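Local structure of serine acetyltransferase (Entamoeba histolytica, 3Q1X) at residues Phe35-Lys40 and Val69-Asp74; Thr77-Glu82 and Cys151-Glu156. The protein probably catalyses the acetylation of L-serine to O-acetylserine, a step in the biosynthesis of cysteine. All coordinates share one frame; numbering follows the deposited sequence.

Interaction 1. Residues Phe35-Lys40 and Val69-Asp74; sequences FTELQK and VDYIKD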
loop_
_atom_site.group_PDB
_atom_site.type_symbol
_atom_site.label_atom_id
_atom_site.label_comp_id
_atom_site.label_asym_id
_atom_site.label_seq_id
_atom_site.Cartn_x
_atom_site.Cartn_y
_atom_site.Cartn_z
ATOM N N PHE A 35 -3.136 -13.478 1.683
ATOM C CA PHE A 35 -4.154 -13.614 2.730
ATOM C C PHE A 35 -5.271 -14.604 2.384
ATOM O O PHE A 35 -5.633 -14.785 1.213
ATOM C CB PHE A 35 -4.705 -12.254 3.177
ATOM C CG PHE A 35 -5.479 -11.510 2.118
ATOM C CD1 PHE A 35 -6.861 -11.616 2.052
ATOM C CD2 PHE A 35 -4.832 -10.640 1.244
ATOM C CE1 PHE A 35 -7.587 -10.901 1.097
ATOM C CE2 PHE A 35 -5.545 -9.925 0.278
ATOM C CZ PHE A 35 -6.927 -10.054 0.209
ATOM N N THR A 36 -5.816 -15.230 3.424
ATOM C CA THR A 36 -6.599 -16.458 3.278
ATOM C C THR A 36 -7.736 -16.357 2.265
ATOM O O THR A 36 -7.834 -17.203 1.374
ATOM C CB THR A 36 -7.131 -16.973 4.635
ATOM O OG1 THR A 36 -6.053 -17.043 5.572
ATOM C CG2 THR A 36 -7.746 -18.360 4.483
ATOM N N GLU A 37 -8.562 -15.315 2.388
ATOM C CA GLU A 37 -9.756 -15.165 1.555
ATOM C C GLU A 37 -9.406 -15.107 0.068
ATOM O O GLU A 37 -10.038 -15.780 -0.734
ATOM C CB GLU A 37 -10.593 -13.952 1.974
ATOM C CG GLU A 37 -11.125 -13.999 3.423
ATOM C CD GLU A 37 -10.193 -13.353 4.442
ATOM O OE1 GLU A 37 -8.957 -13.324 4.227
ATOM O OE2 GLU A 37 -10.702 -12.864 5.477
ATOM N N LEU A 38 -8.383 -14.321 -0.279
ATOM C CA LEU A 38 -7.892 -14.246 -1.654
ATOM C C LEU A 38 -7.253 -15.556 -2.117
ATOM O O LEU A 38 -7.551 -16.017 -3.210
ATOM C CB LEU A 38 -6.909 -13.082 -1.839
ATOM C CG LEU A 38 -6.421 -12.770 -3.264
ATOM C CD1 LEU A 38 -7.582 -12.429 -4.215
ATOM C CD2 LEU A 38 -5.398 -11.636 -3.231
ATOM N N GLN A 39 -6.405 -16.148 -1.277
ATOM C CA GLN A 39 -5.744 -17.426 -1.581
ATOM C C GLN A 39 -6.771 -18.482 -1.993
ATOM O O GLN A 39 -6.632 -19.130 -3.035
ATOM C CB GLN A 39 -4.930 -17.892 -0.364
ATOM C CG GLN A 39 -4.130 -19.176 -0.567
ATOM C CD GLN A 39 -2.821 -18.963 -1.303
ATOM O OE1 GLN A 39 -2.498 -17.853 -1.720
ATOM N NE2 GLN A 39 -2.057 -20.033 -1.462
ATOM N N LYS A 40 -7.816 -18.613 -1.180
ATOM C CA LYS A 40 -8.870 -19.600 -1.401
ATOM C C LYS A 40 -9.735 -19.278 -2.614
ATOM O O LYS A 40 -9.977 -20.149 -3.440
ATOM C CB LYS A 40 -9.715 -19.795 -0.135
ATOM C CG LYS A 40 -8.993 -20.545 0.995
ATOM C CD LYS A 40 -8.138 -21.676 0.436
ATOM C CE LYS A 40 -7.456 -22.490 1.519
ATOM N NZ LYS A 40 -6.280 -23.198 0.939
ATOM N N VAL A 69 -15.204 -21.769 3.429
ATOM C CA VAL A 69 -16.450 -21.727 4.188
ATOM C C VAL A 69 -16.183 -21.844 5.691
ATOM O O VAL A 69 -16.722 -21.076 6.487
ATOM C CB VAL A 69 -17.448 -22.825 3.697
ATOM C CG1 VAL A 69 -18.429 -23.226 4.798
ATOM C CG2 VAL A 69 -18.186 -22.340 2.463
ATOM N N ASP A 70 -15.338 -22.793 6.077
ATOM C CA ASP A 70 -15.036 -22.982 7.495
ATOM C C ASP A 70 -14.366 -21.744 8.094
ATOM O O ASP A 70 -14.682 -21.351 9.219
ATOM C CB ASP A 70 -14.196 -24.240 7.718
ATOM C CG ASP A 70 -15.004 -25.529 7.554
ATOM O OD1 ASP A 70 -16.247 -25.510 7.700
ATOM O OD2 ASP A 70 -14.383 -26.580 7.292
ATOM N N TYR A 71 -13.477 -21.114 7.321
ATOM C CA TYR A 71 -12.745 -19.929 7.772
ATOM C C TYR A 71 -13.668 -18.719 7.950
ATOM O O TYR A 71 -13.624 -18.052 8.996
ATOM C CB TYR A 71 -11.592 -19.608 6.813
ATOM C CG TYR A 71 -10.729 -18.431 7.232
ATOM C CD1 TYR A 71 -9.548 -18.623 7.949
ATOM C CD2 TYR A 71 -11.092 -17.127 6.899
ATOM C CE1 TYR A 71 -8.747 -17.534 8.331
ATOM C CE2 TYR A 71 -10.306 -16.036 7.278
ATOM C CZ TYR A 71 -9.140 -16.246 7.993
ATOM O OH TYR A 71 -8.369 -15.162 8.362
ATOM N N ILE A 72 -14.515 -18.455 6.950
ATOM C CA ILE A 72 -15.447 -17.320 6.997
ATOM C C ILE A 72 -16.492 -17.531 8.092
ATOM O O ILE A 72 -16.819 -16.604 8.841
ATOM C CB ILE A 72 -16.151 -17.058 5.619
ATOM C CG1 ILE A 72 -15.136 -16.606 4.564
ATOM C CG2 ILE A 72 -17.285 -16.022 5.758
ATOM C CD1 ILE A 72 -15.713 -16.422 3.147
ATOM N N LYS A 73 -17.023 -18.750 8.177
ATOM C CA LYS A 73 -17.969 -19.079 9.240
ATOM C C LYS A 73 -17.358 -18.783 10.607
ATOM O O LYS A 73 -17.988 -18.134 11.443
ATOM C CB LYS A 73 -18.420 -20.536 9.165
ATOM C CG LYS A 73 -19.633 -20.846 10.047
ATOM C CD LYS A 73 -19.998 -22.325 9.971
ATOM C CE LYS A 73 -18.962 -23.182 10.692
ATOM N NZ LYS A 73 -18.529 -24.337 9.851
ATOM N N ASP A 74 -16.123 -19.236 10.819
ATOM C CA ASP A 74 -15.435 -19.015 12.102
ATOM C C ASP A 74 -15.273 -17.534 12.443
ATOM O O ASP A 74 -15.553 -17.115 13.572
ATOM C CB ASP A 74 -14.096 -19.764 12.141
ATOM C CG ASP A 74 -14.277 -21.269 12.359
ATOM O OD1 ASP A 74 -15.418 -21.703 12.620
ATOM O OD2 ASP A 74 -13.283 -22.021 12.269
#
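Thr36 and Glu37 meet Tyr71 in a helix-helix packing contact of the all-helical N-terminal part of the chain, the portion that precedes the left-handed beta-helix built from hexapeptide repeats. Thr36 and Glu37 begin helix 36-45, with Phe35 at its N-cap position, while Tyr71 lies well inside helix 59-79. The two backbones stay apart, with Thr36 CA 8.4 Å from Tyr71 CA, and the gap is filled jointly by the tyrosine ring and the threonine side chain. The ring's CG stands anti to the backbone N (chi1 -177°), which sends the ring out toward the first turn of the other helix. Thr36 lies on one face of the ring in a CH-pi contact: its methyl CG2 is 4.0 Å from the ring centroid and only 12° off the ring normal. The branching of the threonine spreads it across that face, for while CG2 sits over the middle, OG1 lies 3.9 Å from Tyr71 CE1, toward the hydroxyl end. Glu37 comes in at the ring edge instead. Its chain bends at chi2 (91°), swinging the carboxylate round toward the tyrosine with its plane steeply turned against the ring. Glu37 OE2 is also hydrogen-bonded to Tyr150 OH, so the buried acid is tied to helix 150-162 as well as packed against helix 59-79. Ile72, the next residue after Tyr71, packs on Tyr150 and on Val89 and Ile92 of helix 82-113. At the edge of the tyrosine ring, Glu37 OE2 approaches Tyr71 CE2 to 3.7 Å.

Interaction 2. Residues Thr77-Glu82 and Cys151-Glu156; sequences TAYNDE and CREMME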
loop_
_atom_site.group_PDB
_atom_site.type_symbol
_atom_site.label_atom_id
_atom_site.label_comp_id
_atom_site.label_asym_id
_atom_site.label_seq_id
_atom_site.Cartn_x
_atom_site.Cartn_y
_atom_site.Cartn_z
ATOM N N THR A 77 -18.743 -15.860 13.052
ATOM C CA THR A 77 -19.202 -16.266 14.386
ATOM C C THR A 77 -18.523 -15.443 15.499
ATOM O O THR A 77 -19.179 -15.003 16.457
ATOM C CB THR A 77 -18.957 -17.771 14.621
ATOM O OG1 THR A 77 -19.728 -18.537 13.675
ATOM C CG2 THR A 77 -19.349 -18.171 16.040
ATOM N N ALA A 78 -17.216 -15.234 15.365
ATOM C CA ALA A 78 -16.447 -14.466 16.357
ATOM C C ALA A 78 -17.017 -13.065 16.591
ATOM O O ALA A 78 -17.122 -12.618 17.731
ATOM C CB ALA A 78 -14.974 -14.399 15.972
ATOM N N TYR A 79 -17.406 -12.400 15.508
ATOM C CA TYR A 79 -17.933 -11.040 15.562
ATOM C C TYR A 79 -19.437 -10.970 15.807
ATOM O O TYR A 79 -19.961 -9.936 16.227
ATOM C CB TYR A 79 -17.623 -10.317 14.255
ATOM C CG TYR A 79 -16.186 -9.880 14.099
ATOM C CD1 TYR A 79 -15.726 -8.702 14.690
ATOM C CD2 TYR A 79 -15.292 -10.639 13.347
ATOM C CE1 TYR A 79 -14.410 -8.297 14.520
ATOM C CE2 TYR A 79 -13.987 -10.252 13.184
ATOM C CZ TYR A 79 -13.550 -9.080 13.766
ATOM O OH TYR A 79 -12.247 -8.683 13.606
ATOM N N ASN A 80 -20.130 -12.072 15.541
ATOM C CA ASN A 80 -21.580 -12.104 15.610
ATOM C C ASN A 80 -22.045 -13.303 16.433
ATOM O O ASN A 80 -21.801 -13.355 17.646
ATOM C CB ASN A 80 -22.167 -12.113 14.195
ATOM C CG ASN A 80 -21.703 -10.924 13.359
ATOM O OD1 ASN A 80 -22.335 -9.859 13.363
ATOM N ND2 ASN A 80 -20.601 -11.101 12.630
ATOM N N ASP A 81 -22.706 -14.259 15.781
ATOM C CA ASP A 81 -23.063 -15.519 16.435
ATOM C C ASP A 81 -23.118 -16.677 15.434
ATOM O O ASP A 81 -23.090 -16.462 14.215
ATOM C CB ASP A 81 -24.392 -15.376 17.186
ATOM C CG ASP A 81 -25.540 -15.045 16.262
ATOM O OD1 ASP A 81 -25.944 -13.864 16.207
ATOM O OD2 ASP A 81 -26.023 -15.958 15.571
ATOM N N GLU A 82 -23.205 -17.894 15.970
ATOM C CA GLU A 82 -23.188 -19.130 15.186
ATOM C C GLU A 82 -24.292 -19.190 14.120
ATOM O O GLU A 82 -24.024 -19.540 12.960
ATOM C CB GLU A 82 -23.287 -20.342 16.126
ATOM C CG GLU A 82 -22.093 -20.560 17.075
ATOM C CD GLU A 82 -22.072 -19.644 18.320
ATOM O OE1 GLU A 82 -23.015 -18.840 18.551
ATOM O OE2 GLU A 82 -21.085 -19.737 19.080
ATOM N N CYS A 151 -16.811 -8.520 7.282
ATOM C CA CYS A 151 -16.745 -8.076 5.872
ATOM C C CYS A 151 -15.853 -6.840 5.709
ATOM O O CYS A 151 -15.161 -6.705 4.702
ATOM C CB CYS A 151 -18.142 -7.851 5.257
ATOM S SG CYS A 151 -19.148 -6.512 6.003
ATOM N N ARG A 152 -15.844 -5.960 6.713
ATOM C CA ARG A 152 -14.899 -4.849 6.710
ATOM C C ARG A 152 -13.453 -5.310 6.925
ATOM O O ARG A 152 -12.545 -4.814 6.254
ATOM C CB ARG A 152 -15.282 -3.774 7.733
ATOM C CG ARG A 152 -14.269 -2.630 7.807
ATOM C CD ARG A 152 -14.212 -1.779 6.528
ATOM N NE ARG A 152 -13.267 -0.662 6.658
ATOM C CZ ARG A 152 -13.554 0.528 7.187
ATOM N NH1 ARG A 152 -14.773 0.801 7.646
ATOM N NH2 ARG A 152 -12.611 1.456 7.261
ATOM N N GLU A 153 -13.243 -6.265 7.841
ATOM C CA GLU A 153 -11.906 -6.804 8.111
ATOM C C GLU A 153 -11.310 -7.447 6.861
ATOM O O GLU A 153 -10.143 -7.241 6.533
ATOM C CB GLU A 153 -11.947 -7.835 9.242
ATOM C CG GLU A 153 -10.573 -8.332 9.678
ATOM C CD GLU A 153 -10.617 -9.052 11.014
ATOM O OE1 GLU A 153 -11.457 -9.963 11.181
ATOM O OE2 GLU A 153 -9.818 -8.700 11.897
ATOM N N MET A 154 -12.140 -8.223 6.170
ATOM C CA MET A 154 -11.742 -8.847 4.912
ATOM C C MET A 154 -11.267 -7.804 3.904
ATOM O O MET A 154 -10.209 -7.956 3.286
ATOM C CB MET A 154 -12.916 -9.633 4.335
ATOM C CG MET A 154 -12.536 -10.582 3.214
ATOM S SD MET A 154 -13.967 -11.322 2.388
ATOM C CE MET A 154 -15.052 -11.528 3.767
ATOM N N MET A 155 -12.035 -6.726 3.755
ATOM C CA MET A 155 -11.645 -5.668 2.818
ATOM C C MET A 155 -10.424 -4.856 3.275
ATOM O O MET A 155 -9.700 -4.294 2.442
ATOM C CB MET A 155 -12.819 -4.741 2.509
ATOM C CG MET A 155 -13.957 -5.403 1.765
ATOM S SD MET A 155 -13.449 -6.427 0.388
ATOM C CE MET A 155 -12.824 -5.190 -0.754
ATOM N N GLU A 156 -10.167 -4.819 4.580
ATOM C CA GLU A 156 -8.923 -4.221 5.077
ATOM C C GLU A 156 -7.678 -5.062 4.733
ATOM O O GLU A 156 -6.568 -4.518 4.577
ATOM C CB GLU A 156 -9.002 -3.932 6.578
ATOM C CG GLU A 156 -9.886 -2.727 6.943
ATOM C CD GLU A 156 -9.541 -1.450 6.200
ATOM O OE1 GLU A 156 -8.359 -1.223 5.862
ATOM O OE2 GLU A 156 -10.472 -0.659 5.964
#
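Tyr79, in the last turn of helix 59-79, reaches across to Glu153 of helix 150-162 with its phenol. From CB, which points toward the other helix, the side chain leaves with CG anti to the carbonyl carbon (chi1 -75°), and the ring spans the gap to the glutamate. Along the ring edge, CE2 lies 3.2 Å from Glu153 OE1, and CZ is 3.4 Å from that oxygen. At the tip, OH donates a weak hydrogen bond to Glu153 OE1 at 2.9 Å, while Glu153 OE2 is 3.0 Å from the same OH. The glutamate chain, extended beyond CG, carries its carboxylate out to the phenol, and the carboxylate plane stands 76° from the ring plane. Arg125 of the second subunit completes this buried cluster: its NE is hydrogen-bonded to Tyr79 OH and its NH2 forms a salt bridge with Glu153 OE2, which would help to balance the acid's charge. Tyr29 of that subunit also meets the Tyr79 ring edge-to-face. The result is a buried tyrosine-glutamate-arginine cluster at the interface between helical regions of two subunits, in a three-chain assembly of this hexapeptide-repeat, left-handed beta-helix family.

In the fold
Helix 59-79 carries one side of both contacts: residues 69-74 serve interaction 1 and, slightly further on, residues 77-82, which take in its last turn and the turn into helix 82-113, serve interaction 2. Along the chain the first contact closes before the second opens, and their centres lie about 11 Å apart on the same side of the chain's centre. They also touch, as Glu37 OE2 of interaction 1 packs 3.7 Å from Met154 CG of interaction 2. Helices 36-45, 59-79 and 150-162 are thereby joined within one helical bundle. Interaction 1 stays inside the subunit, whereas interaction 2 meets the second subunit, linking the bundle's internal packing to the assembly.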